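Local coordinates for protein Avidin/streptavidin (Shewanella denitrificans, PDB 3SZH) that probably binds biotin with high affinity inside a β-barrel, as a dimeric member of the avidin and streptavidin family from a cold-living bacterium, at residues A12-N15 with S19-Y22; G34-R39 with T78-F83; N53-V56 with I61-S64. All blocks are in the same frame, centred on the assembly; numbering follows the deposited sequence.

Contact 1: A12-N15 with S19-Y22; sequences AWVN and STLY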
ATOM      1  N   ALA B  12      -9.662   1.935 -15.650  1.00 10.79           N
ATOM      2  CA  ALA B  12      -8.333   2.490 -15.871  1.00 10.92           C
ATOM      3  C   ALA B  12      -8.310   3.981 -15.555  1.00 10.38           C
ATOM      4  O   ALA B  12      -9.280   4.714 -15.798  1.00 11.63           O
ATOM      5  CB  ALA B  12      -7.873   2.256 -17.277  1.00 11.70           C
ATOM      6  N   TRP B  13      -7.172   4.422 -15.049  1.00 10.49           N
ATOM      7  CA  TRP B  13      -7.031   5.757 -14.439  1.00 10.45           C
ATOM      8  C   TRP B  13      -5.665   6.303 -14.796  1.00 10.37           C
ATOM      9  O   TRP B  13      -4.693   5.586 -14.598  1.00 10.40           O
ATOM     10  CB  TRP B  13      -7.229   5.664 -12.916  1.00 11.67           C
ATOM     11  CG  TRP B  13      -8.438   4.897 -12.522  1.00 11.09           C
ATOM     12  CD1 TRP B  13      -8.553   3.551 -12.365  1.00 11.99           C
ATOM     13  CD2 TRP B  13      -9.738   5.426 -12.327  1.00 11.99           C
ATOM     14  NE1 TRP B  13      -9.836   3.204 -12.057  1.00 11.82           N
ATOM     15  CE2 TRP B  13     -10.584   4.344 -12.015  1.00 11.56           C
ATOM     16  CE3 TRP B  13     -10.292   6.734 -12.376  1.00 14.06           C
ATOM     17  CZ2 TRP B  13     -11.965   4.512 -11.787  1.00 13.40           C
ATOM     18  CZ3 TRP B  13     -11.669   6.897 -12.125  1.00 14.73           C
ATOM     19  CH2 TRP B  13     -12.471   5.796 -11.819  1.00 14.45           C
ATOM     20  N   VAL B  14      -5.567   7.546 -15.262  1.00 11.03           N
ATOM     21  CA  VAL B  14      -4.308   8.107 -15.780  0.50 11.33           C
ATOM     22  C   VAL B  14      -3.936   9.352 -14.990  1.00 11.28           C
ATOM     23  O   VAL B  14      -4.737  10.277 -14.855  1.00 12.23           O
ATOM     24  CB  VAL B  14      -4.385   8.466 -17.301  0.50 10.95           C
ATOM     25  CG1 VAL B  14      -3.015   8.739 -17.849  0.50 11.92           C
ATOM     26  CG2 VAL B  14      -5.019   7.353 -18.095  0.50  9.65           C
ATOM     27  N   ASN B  15      -2.721   9.413 -14.481  1.00 11.15           N
ATOM     28  CA  ASN B  15      -2.294  10.563 -13.685  1.00 11.64           C
ATOM     29  C   ASN B  15      -1.673  11.682 -14.514  1.00 12.04           C
ATOM     30  O   ASN B  15      -1.619  11.651 -15.741  1.00 12.32           O
ATOM     31  CB  ASN B  15      -1.389  10.135 -12.497  1.00 11.78           C
ATOM     32  CG  ASN B  15       0.024   9.756 -12.917  1.00 11.26           C
ATOM     33  OD1 ASN B  15       0.447  10.004 -14.051  1.00 11.39           O
ATOM     34  ND2 ASN B  15       0.774   9.164 -11.990  1.00 12.72           N
ATOM     35  N   SER B  19       0.845   8.300 -16.545  1.00 10.91           N
ATOM     36  CA  SER B  19       0.933   6.901 -16.080  1.00 10.52           C
ATOM     37  C   SER B  19      -0.441   6.343 -15.820  1.00 10.29           C
ATOM     38  O   SER B  19      -1.311   7.061 -15.334  1.00 10.72           O
ATOM     39  CB  SER B  19       1.750   6.855 -14.802  1.00 10.42           C
ATOM     40  OG  SER B  19       3.039   7.386 -15.026  1.00 11.10           O
ATOM     41  N   THR B  20      -0.642   5.057 -16.096  1.00  9.71           N
ATOM     42  CA  THR B  20      -1.963   4.449 -15.959  1.00  9.91           C
ATOM     43  C   THR B  20      -1.977   3.303 -14.943  1.00  8.78           C
ATOM     44  O   THR B  20      -1.142   2.389 -14.996  1.00  9.40           O
ATOM     45  CB  THR B  20      -2.469   3.895 -17.295  1.00  9.93           C
ATOM     46  OG1 THR B  20      -2.418   4.939 -18.270  1.00 11.58           O
ATOM     47  CG2 THR B  20      -3.897   3.346 -17.202  1.00 10.91           C
ATOM     48  N   LEU B  21      -2.956   3.360 -14.048  1.00  9.43           N
ATOM     49  CA  LEU B  21      -3.419   2.232 -13.259  1.00  9.41           C
ATOM     50  C   LEU B  21      -4.532   1.508 -13.974  1.00  8.95           C
ATOM     51  O   LEU B  21      -5.583   2.099 -14.250  1.00  9.42           O
ATOM     52  CB  LEU B  21      -3.895   2.690 -11.881  1.00 10.00           C
ATOM     53  CG  LEU B  21      -4.568   1.628 -11.001  1.00 10.08           C
ATOM     54  CD1 LEU B  21      -3.553   0.579 -10.574  1.00 10.76           C
ATOM     55  CD2 LEU B  21      -5.238   2.232  -9.786  1.00 11.70           C
ATOM     56  N   TYR B  22      -4.303   0.237 -14.273  1.00  8.98           N
ATOM     57  CA  TYR B  22      -5.290  -0.678 -14.860  1.00  9.67           C
ATOM     58  C   TYR B  22      -5.796  -1.566 -13.739  1.00  9.76           C
ATOM     59  O   TYR B  22      -5.063  -2.488 -13.314  1.00 10.64           O
ATOM     60  CB  TYR B  22      -4.654  -1.515 -15.979  1.00 10.71           C
ATOM     61  CG  TYR B  22      -4.019  -0.716 -17.091  1.00  9.92           C
ATOM     62  CD1 TYR B  22      -2.671  -0.328 -17.005  1.00 10.58           C
ATOM     63  CD2 TYR B  22      -4.754  -0.327 -18.225  1.00 10.84           C
ATOM     64  CE1 TYR B  22      -2.061   0.401 -18.019  1.00 10.32           C
ATOM     65  CE2 TYR B  22      -4.162   0.388 -19.250  1.00 11.76           C
ATOM     66  CZ  TYR B  22      -2.804   0.742 -19.139  1.00 11.22           C
ATOM     67  OH  TYR B  22      -2.172   1.478 -20.122  1.00 13.07           O
TER
HETATM   68  O   HOH W   1       3.569   8.834 -12.701  1.00 16.27           O

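Contact 2: G34-R39 with T78-F83; sequences GSYINR and TSWSGF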
ATOM      1  N   GLY B  34      -4.147  -5.565 -10.298  1.00  9.28           N
ATOM      2  CA  GLY B  34      -4.076  -4.786 -11.521  1.00  9.55           C
ATOM      3  C   GLY B  34      -2.661  -4.666 -12.016  1.00  8.32           C
ATOM      4  O   GLY B  34      -1.757  -5.416 -11.593  1.00  8.27           O
ATOM      5  N   SER B  35      -2.449  -3.741 -12.934  1.00  9.06           N
ATOM      6  CA  SER B  35      -1.156  -3.448 -13.548  1.00  9.32           C
ATOM      7  C   SER B  35      -0.964  -1.944 -13.566  1.00  8.40           C
ATOM      8  O   SER B  35      -1.943  -1.191 -13.617  1.00 10.06           O
ATOM      9  CB  SER B  35      -1.079  -3.964 -14.983  1.00 11.14           C
ATOM     10  OG  SER B  35      -1.237  -5.376 -15.060  1.00 13.68           O
ATOM     11  N   TYR B  36       0.277  -1.492 -13.570  1.00  8.49           N
ATOM     12  CA  TYR B  36       0.622  -0.080 -13.657  1.00  8.91           C
ATOM     13  C   TYR B  36       1.637   0.104 -14.766  1.00  8.69           C
ATOM     14  O   TYR B  36       2.625  -0.647 -14.843  1.00  9.25           O
ATOM     15  CB  TYR B  36       1.182   0.378 -12.329  1.00  9.46           C
ATOM     16  CG  TYR B  36       1.329   1.859 -12.166  1.00  9.37           C
ATOM     17  CD1 TYR B  36       2.484   2.509 -12.561  1.00 11.73           C
ATOM     18  CD2 TYR B  36       0.291   2.623 -11.640  1.00 10.70           C
ATOM     19  CE1 TYR B  36       2.640   3.886 -12.401  1.00 12.72           C
ATOM     20  CE2 TYR B  36       0.441   4.015 -11.454  1.00 11.59           C
ATOM     21  CZ  TYR B  36       1.620   4.613 -11.841  1.00 11.42           C
ATOM     22  OH  TYR B  36       1.761   5.976 -11.658  1.00 13.90           O
ATOM     23  N   ILE B  37       1.401   1.118 -15.599  1.00  8.95           N
ATOM     24  CA  ILE B  37       2.389   1.522 -16.591  1.00  9.43           C
ATOM     25  C   ILE B  37       2.795   2.958 -16.321  1.00  9.27           C
ATOM     26  O   ILE B  37       1.962   3.884 -16.391  1.00  9.91           O
ATOM     27  CB  ILE B  37       1.931   1.324 -18.041  1.00  9.47           C
ATOM     28  CG1 ILE B  37       1.654  -0.158 -18.325  1.00 10.19           C
ATOM     29  CG2 ILE B  37       2.980   1.891 -19.013  1.00 10.58           C
ATOM     30  CD1 ILE B  37       1.147  -0.468 -19.747  1.00 10.94           C
ATOM     31  N   ASN B  38       4.062   3.129 -15.962  1.00  9.77           N
ATOM     32  CA  ASN B  38       4.661   4.441 -15.714  1.00 10.01           C
ATOM     33  C   ASN B  38       5.038   5.079 -17.036  1.00 10.13           C
ATOM     34  O   ASN B  38       5.647   4.458 -17.910  1.00 10.87           O
ATOM     35  CB  ASN B  38       5.912   4.210 -14.851  1.00 10.58           C
ATOM     36  CG  ASN B  38       6.767   5.450 -14.672  1.00 11.57           C
ATOM     37  OD1 ASN B  38       6.260   6.560 -14.530  1.00 12.76           O
ATOM     38  ND2 ASN B  38       8.065   5.258 -14.639  1.00 13.23           N
ATOM     39  N   ARG B  39       4.678   6.355 -17.171  1.00 10.71           N
ATOM     40  CA  ARG B  39       5.065   7.122 -18.358  1.00 11.32           C
ATOM     41  C   ARG B  39       5.636   8.494 -17.988  1.00 12.40           C
ATOM     42  O   ARG B  39       5.584   9.436 -18.787  1.00 13.09           O
ATOM     43  CB  ARG B  39       3.877   7.265 -19.322  1.00 11.66           C
ATOM     44  CG  ARG B  39       3.334   5.913 -19.765  1.00 11.33           C
ATOM     45  CD  ARG B  39       2.358   6.048 -20.917  1.00 11.54           C
ATOM     46  NE  ARG B  39       1.669   4.788 -21.204  1.00 11.31           N
ATOM     47  CZ  ARG B  39       0.598   4.352 -20.548  1.00 10.26           C
ATOM     48  NH1 ARG B  39       0.062   5.062 -19.569  1.00 11.02           N
ATOM     49  NH2 ARG B  39       0.069   3.184 -20.863  1.00 11.25           N
ATOM     50  N   THR B  78       6.320   1.667  -4.661  1.00  9.11           N
ATOM     51  CA  THR B  78       5.448   2.820  -4.453  1.00  9.12           C
ATOM     52  C   THR B  78       4.097   2.368  -3.945  1.00  8.70           C
ATOM     53  O   THR B  78       3.564   1.352  -4.397  1.00 10.20           O
ATOM     54  CB  THR B  78       5.265   3.622  -5.752  1.00  9.67           C
ATOM     55  OG1 THR B  78       6.552   4.055  -6.183  1.00 10.79           O
ATOM     56  CG2 THR B  78       4.359   4.865  -5.542  1.00 10.79           C
ATOM     57  N   SER B  79       3.568   3.092  -2.967  1.00  9.35           N
ATOM     58  CA  SER B  79       2.247   2.840  -2.417  1.00  9.49           C
ATOM     59  C   SER B  79       1.434   4.121  -2.469  1.00  9.22           C
ATOM     60  O   SER B  79       1.902   5.177  -2.056  1.00 10.63           O
ATOM     61  CB  SER B  79       2.321   2.418  -0.965  1.00 10.87           C
ATOM     62  OG  SER B  79       3.054   1.227  -0.855  1.00 13.09           O
ATOM     63  N   TRP B  80       0.217   4.032  -2.962  1.00  9.02           N
ATOM     64  CA  TRP B  80      -0.744   5.135  -3.051  1.00  9.14           C
ATOM     65  C   TRP B  80      -1.888   4.869  -2.087  1.00  9.37           C
ATOM     66  O   TRP B  80      -2.392   3.748  -1.966  1.00  9.56           O
ATOM     67  CB  TRP B  80      -1.309   5.180  -4.462  1.00  9.86           C
ATOM     68  CG  TRP B  80      -0.408   5.594  -5.578  1.00  9.20           C
ATOM     69  CD1 TRP B  80      -0.342   6.823  -6.152  1.00  9.99           C
ATOM     70  CD2 TRP B  80       0.509   4.765  -6.313  1.00  9.81           C
ATOM     71  NE1 TRP B  80       0.520   6.828  -7.213  1.00 10.59           N
ATOM     72  CE2 TRP B  80       1.080   5.576  -7.325  1.00 10.10           C
ATOM     73  CE3 TRP B  80       0.867   3.404  -6.252  1.00  9.37           C
ATOM     74  CZ2 TRP B  80       1.963   5.066  -8.283  1.00 11.17           C
ATOM     75  CZ3 TRP B  80       1.773   2.908  -7.189  1.00 10.56           C
ATOM     76  CH2 TRP B  80       2.298   3.734  -8.193  1.00 10.85           C
ATOM     77  N   SER B  81      -2.345   5.946  -1.448  1.00  9.64           N
ATOM     78  CA  SER B  81      -3.565   5.950  -0.649  1.00  9.76           C
ATOM     79  C   SER B  81      -4.438   7.065  -1.182  1.00 10.19           C
ATOM     80  O   SER B  81      -3.956   8.183  -1.373  1.00 10.68           O
ATOM     81  CB  SER B  81      -3.273   6.262   0.817  1.00 10.87           C
ATOM     82  OG  SER B  81      -2.441   5.274   1.401  1.00 12.70           O
ATOM     83  N   GLY B  82      -5.705   6.798  -1.435  1.00 10.11           N
ATOM     84  CA  GLY B  82      -6.531   7.847  -1.991  1.00 11.59           C
ATOM     85  C   GLY B  82      -7.995   7.517  -2.001  1.00 11.30           C
ATOM     86  O   GLY B  82      -8.475   6.593  -1.351  1.00 10.90           O
ATOM     87  N   PHE B  83      -8.734   8.357  -2.707  1.00 11.62           N
ATOM     88  CA  PHE B  83     -10.188   8.269  -2.700  1.00 11.99           C
ATOM     89  C   PHE B  83     -10.760   8.707  -4.033  1.00 12.36           C
ATOM     90  O   PHE B  83     -10.200   9.546  -4.745  1.00 12.69           O
ATOM     91  CB  PHE B  83     -10.778   9.098  -1.551  1.00 13.17           C
ATOM     92  CG  PHE B  83     -10.354  10.533  -1.573  1.00 13.46           C
ATOM     93  CD1 PHE B  83      -9.215  10.937  -0.886  1.00 14.59           C
ATOM     94  CD2 PHE B  83     -11.078  11.482  -2.307  1.00 14.76           C
ATOM     95  CE1 PHE B  83      -8.796  12.261  -0.925  1.00 16.26           C
ATOM     96  CE2 PHE B  83     -10.667  12.788  -2.345  1.00 16.93           C
ATOM     97  CZ  PHE B  83      -9.534  13.182  -1.661  1.00 16.82           C
TER

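Contact 3: N53-V56 with I61-S64; sequences NGWV and ISFS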
ATOM      1  N   ASN B  53      -1.160  -4.615  -6.269  1.00  7.77           N
ATOM      2  CA  ASN B  53      -2.165  -5.134  -5.354  1.00  7.97           C
ATOM      3  C   ASN B  53      -2.694  -3.980  -4.492  1.00  7.88           C
ATOM      4  O   ASN B  53      -2.218  -2.857  -4.601  1.00  8.52           O
ATOM      5  CB  ASN B  53      -1.641  -6.333  -4.522  1.00  8.27           C
ATOM      6  CG  ASN B  53      -0.422  -6.001  -3.706  1.00  7.58           C
ATOM      7  OD1 ASN B  53      -0.189  -4.841  -3.342  1.00  8.69           O
ATOM      8  ND2 ASN B  53       0.376  -7.023  -3.380  1.00  9.18           N
ATOM      9  N   GLY B  54      -3.704  -4.252  -3.667  1.00  8.68           N
ATOM     10  CA  GLY B  54      -4.277  -3.204  -2.823  1.00  9.38           C
ATOM     11  C   GLY B  54      -5.640  -3.588  -2.320  1.00  8.65           C
ATOM     12  O   GLY B  54      -6.004  -4.776  -2.292  1.00  8.29           O
ATOM     13  N   TRP B  55      -6.411  -2.550  -1.982  1.00  8.62           N
ATOM     14  CA  TRP B  55      -7.729  -2.693  -1.345  1.00  8.28           C
ATOM     15  C   TRP B  55      -8.634  -1.553  -1.789  1.00  8.64           C
ATOM     16  O   TRP B  55      -8.174  -0.417  -1.977  1.00  9.04           O
ATOM     17  CB  TRP B  55      -7.606  -2.583   0.185  1.00  8.88           C
ATOM     18  CG  TRP B  55      -6.817  -3.678   0.823  1.00  8.52           C
ATOM     19  CD1 TRP B  55      -5.552  -3.582   1.311  1.00  8.92           C
ATOM     20  CD2 TRP B  55      -7.261  -5.016   1.065  1.00  8.57           C
ATOM     21  NE1 TRP B  55      -5.164  -4.809   1.799  1.00  9.42           N
ATOM     22  CE2 TRP B  55      -6.190  -5.707   1.661  1.00  9.07           C
ATOM     23  CE3 TRP B  55      -8.464  -5.703   0.822  1.00  9.40           C
ATOM     24  CZ2 TRP B  55      -6.280  -7.067   2.031  1.00 10.13           C
ATOM     25  CZ3 TRP B  55      -8.561  -7.046   1.179  1.00 10.22           C
ATOM     26  CH2 TRP B  55      -7.472  -7.719   1.776  1.00 10.73           C
ATOM     27  N   VAL B  56      -9.925  -1.846  -1.876  1.00  9.22           N
ATOM     28  CA  VAL B  56     -10.962  -0.832  -2.054  1.00  9.94           C
ATOM     29  C   VAL B  56     -11.963  -0.973  -0.911  1.00 10.50           C
ATOM     30  O   VAL B  56     -12.383  -2.084  -0.571  1.00 10.93           O
ATOM     31  CB  VAL B  56     -11.650  -1.012  -3.448  1.00 10.87           C
ATOM     32  CG1 VAL B  56     -12.842  -0.100  -3.611  1.00 12.36           C
ATOM     33  CG2 VAL B  56     -10.632  -0.781  -4.555  1.00 12.76           C
ATOM     34  N   ILE B  61      -9.314   3.806  -1.475  1.00  9.93           N
ATOM     35  CA  ILE B  61      -8.491   2.830  -2.211  1.00  9.69           C
ATOM     36  C   ILE B  61      -7.039   2.964  -1.800  1.00  9.22           C
ATOM     37  O   ILE B  61      -6.521   4.072  -1.569  1.00 10.34           O
ATOM     38  CB  ILE B  61      -8.647   3.005  -3.756  1.00 10.46           C
ATOM     39  CG1 ILE B  61      -7.802   1.980  -4.527  1.00 10.54           C
ATOM     40  CG2 ILE B  61      -8.381   4.448  -4.185  1.00 12.16           C
ATOM     41  CD1 ILE B  61      -8.048   1.968  -5.997  1.00 11.64           C
ATOM     42  N   SER B  62      -6.369   1.827  -1.671  1.00  8.82           N
ATOM     43  CA  SER B  62      -4.913   1.774  -1.597  0.50  8.59           C
ATOM     44  C   SER B  62      -4.430   0.863  -2.718  1.00  8.66           C
ATOM     45  O   SER B  62      -5.067  -0.162  -3.017  1.00  8.92           O
ATOM     46  CB  SER B  62      -4.418   1.263  -0.230  0.50  8.67           C
ATOM     47  OG  SER B  62      -4.545  -0.130  -0.106  0.70  8.80           O
ATOM     48  N   PHE B  63      -3.303   1.206  -3.319  1.00  8.03           N
ATOM     49  CA  PHE B  63      -2.669   0.263  -4.248  1.00  8.07           C
ATOM     50  C   PHE B  63      -1.187   0.462  -4.198  1.00  7.83           C
ATOM     51  O   PHE B  63      -0.698   1.538  -3.855  1.00  9.10           O
ATOM     52  CB  PHE B  63      -3.261   0.383  -5.672  1.00  8.87           C
ATOM     53  CG  PHE B  63      -3.153   1.754  -6.302  1.00  8.94           C
ATOM     54  CD1 PHE B  63      -4.121   2.718  -6.088  1.00  9.70           C
ATOM     55  CD2 PHE B  63      -2.080   2.054  -7.171  1.00 10.18           C
ATOM     56  CE1 PHE B  63      -4.035   3.971  -6.693  1.00 11.65           C
ATOM     57  CE2 PHE B  63      -2.006   3.329  -7.783  1.00 11.71           C
ATOM     58  CZ  PHE B  63      -2.984   4.263  -7.545  1.00 11.90           C
ATOM     59  N   SER B  64      -0.456  -0.605  -4.508  1.00  7.91           N
ATOM     60  CA  SER B  64       1.005  -0.567  -4.407  0.50  7.72           C
ATOM     61  C   SER B  64       1.617  -1.440  -5.486  1.00  7.67           C
ATOM     62  O   SER B  64       1.055  -2.479  -5.893  1.00  8.00           O
ATOM     63  CB  SER B  64       1.421  -0.994  -2.995  0.50  7.17           C
ATOM     64  OG  SER B  64       2.816  -1.145  -2.794  0.50  5.84           O
TER

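Contact 1: A12-N15 with S19-Y22
W13 and L21 face each other as an antiparallel hydrogen-bonded pair, with W13 N giving its hydrogen to L21 O and L21 N returning one to W13 O, 2.9 Å in each direction. On the sheet face of A12, V14, T20 and Y22, A12 CB packs against Y22 CD2 at 4.2 Å, and the T20 hydroxyl is bonded to R39. Strands 11-14 and 20-26 make a β-hairpin, the first of the avidin barrel, and N15 and S19 close its turn. N15 shows how a turn side chain can be used along its whole length. Its CB skirts S19 O, the acceptor of N15's own backbone N-H. With chi1 at 75°, CG sits between the backbone N and the carbonyl carbon and passes 3.9 Å from S19 CB. OD1 then takes the S19 N-H at 3.0 Å, approached from above the amide plane, 46° out of it, and also accepts from D17 N. With an alanine here, the S19 and D17 N-H groups would probably lose their shared acceptor and the turn be less firmly pinned. ND2, at the tip, donates to a water at 2.9 Å that also hydrogen-bonds S19 OG, at 2.8 Å, a hydroxyl bonded as well to R39 N; in streptavidin the equivalent asparagine and serine grip the ureido oxygen of biotin, and the same pair probably serves biotin here.

Contact 2: G34-R39 with T78-F83
The backbones that carry Y36 and W80 belong to strands that are not neighbours in the barrel, and even their nearest CA atoms, those of Y36 and T78, are 10.8 Å apart. Contact is made by two long aromatic side chains that reach into the interior from separate parts of the wall and cross at about a right angle. Y36 sends its ring inward with CG anti to its backbone N (chi1 -168°), while W80 extends the six-membered ring of its indole to meet it. W80 CH2 lies 3.7 Å above one face of the Y36 ring, displaced toward the rim. Beside it, W80 CZ2 approaches Y36 CZ to 3.6 Å and Y36 OH to 3.5 Å, so the phenol end packs against the CZ2 corner of the indole's six-membered ring. The ring centroids are 4.8 Å apart with planes inclined at 36°, an oblique meeting. Further packing helps to set the indole: T78 CG2 rests over one of its faces, F63 stacks on it, and W97 meets it at a steep angle. Its NE1 is bonded to D115, while Y36 OH packs close to N15 and S19. In streptavidin the corresponding tyrosine and tryptophan line the biotin pocket, and the same role is likely here. The chemistry is therefore divided: dispersion between carbon surfaces joins the two rings, while their polar ends, NE1 and OH, lie among the polar groups at the probable ureido end of the site.

Contact 3: N53-V56 with I61-S64
V56 and I61 both place a γ-carbon anti to the backbone N (chi1 173° and -179°), and this turns V56 CG2 toward I61, where it lies 4.0 Å from CG1 and from CD1 of that residue. The two chains cross obliquely on the inward face of the sheet, which they share with F63, whose ring stacks on W80. Beneath them four backbone bonds join the strands: W55 N to S62 O and S62 N to W55 O, both 2.9 Å, then N53 N to S64 O and S64 N to N53 O. G54 is paired with F63, their CA atoms only 4.1 Å apart. Here a side chain is excluded, since a CB would run into S62 O, and G54 CA instead makes a short C-H···O contact of 3.1 Å with that oxygen. The other face carries N53, W55, S62 and S64. W55 turns its CD1 edge toward S62 OG, which also bonds S64 OG of the second subunit, though both contacts are doubtful, each serine being modelled in two conformers. Here the second subunit is met: N53 ND2 bonds to its E31, and the backbone S64 O also accepts from its W55 NE1. With one face in the barrel interior and the other at a subunit interface, this is an antiparallel β-hairpin of the avidin fold, its fourth and fifth strands built into a dimer.

In the fold
From the N terminus, contact 1 comes first, closing the short turn between strands 11-14 and 20-26, and it is complete before the others begin. Strand 31-37 then opens contact 2, whose loop of 38 residues closes only when strand 73-85 arrives. Contact 3 is nested inside that loop as the hairpin of strands 50-57 and 60-66. Contacts 1 and 3 are thus neighbour pairings along the wall of the barrel, whereas contact 2 spans its interior. The three also touch: strand 31-37 pairs with 20-26, W80 N bonds to F63 O, and L21 packs on F63. Contacts 2 and 3 both reach the second subunit.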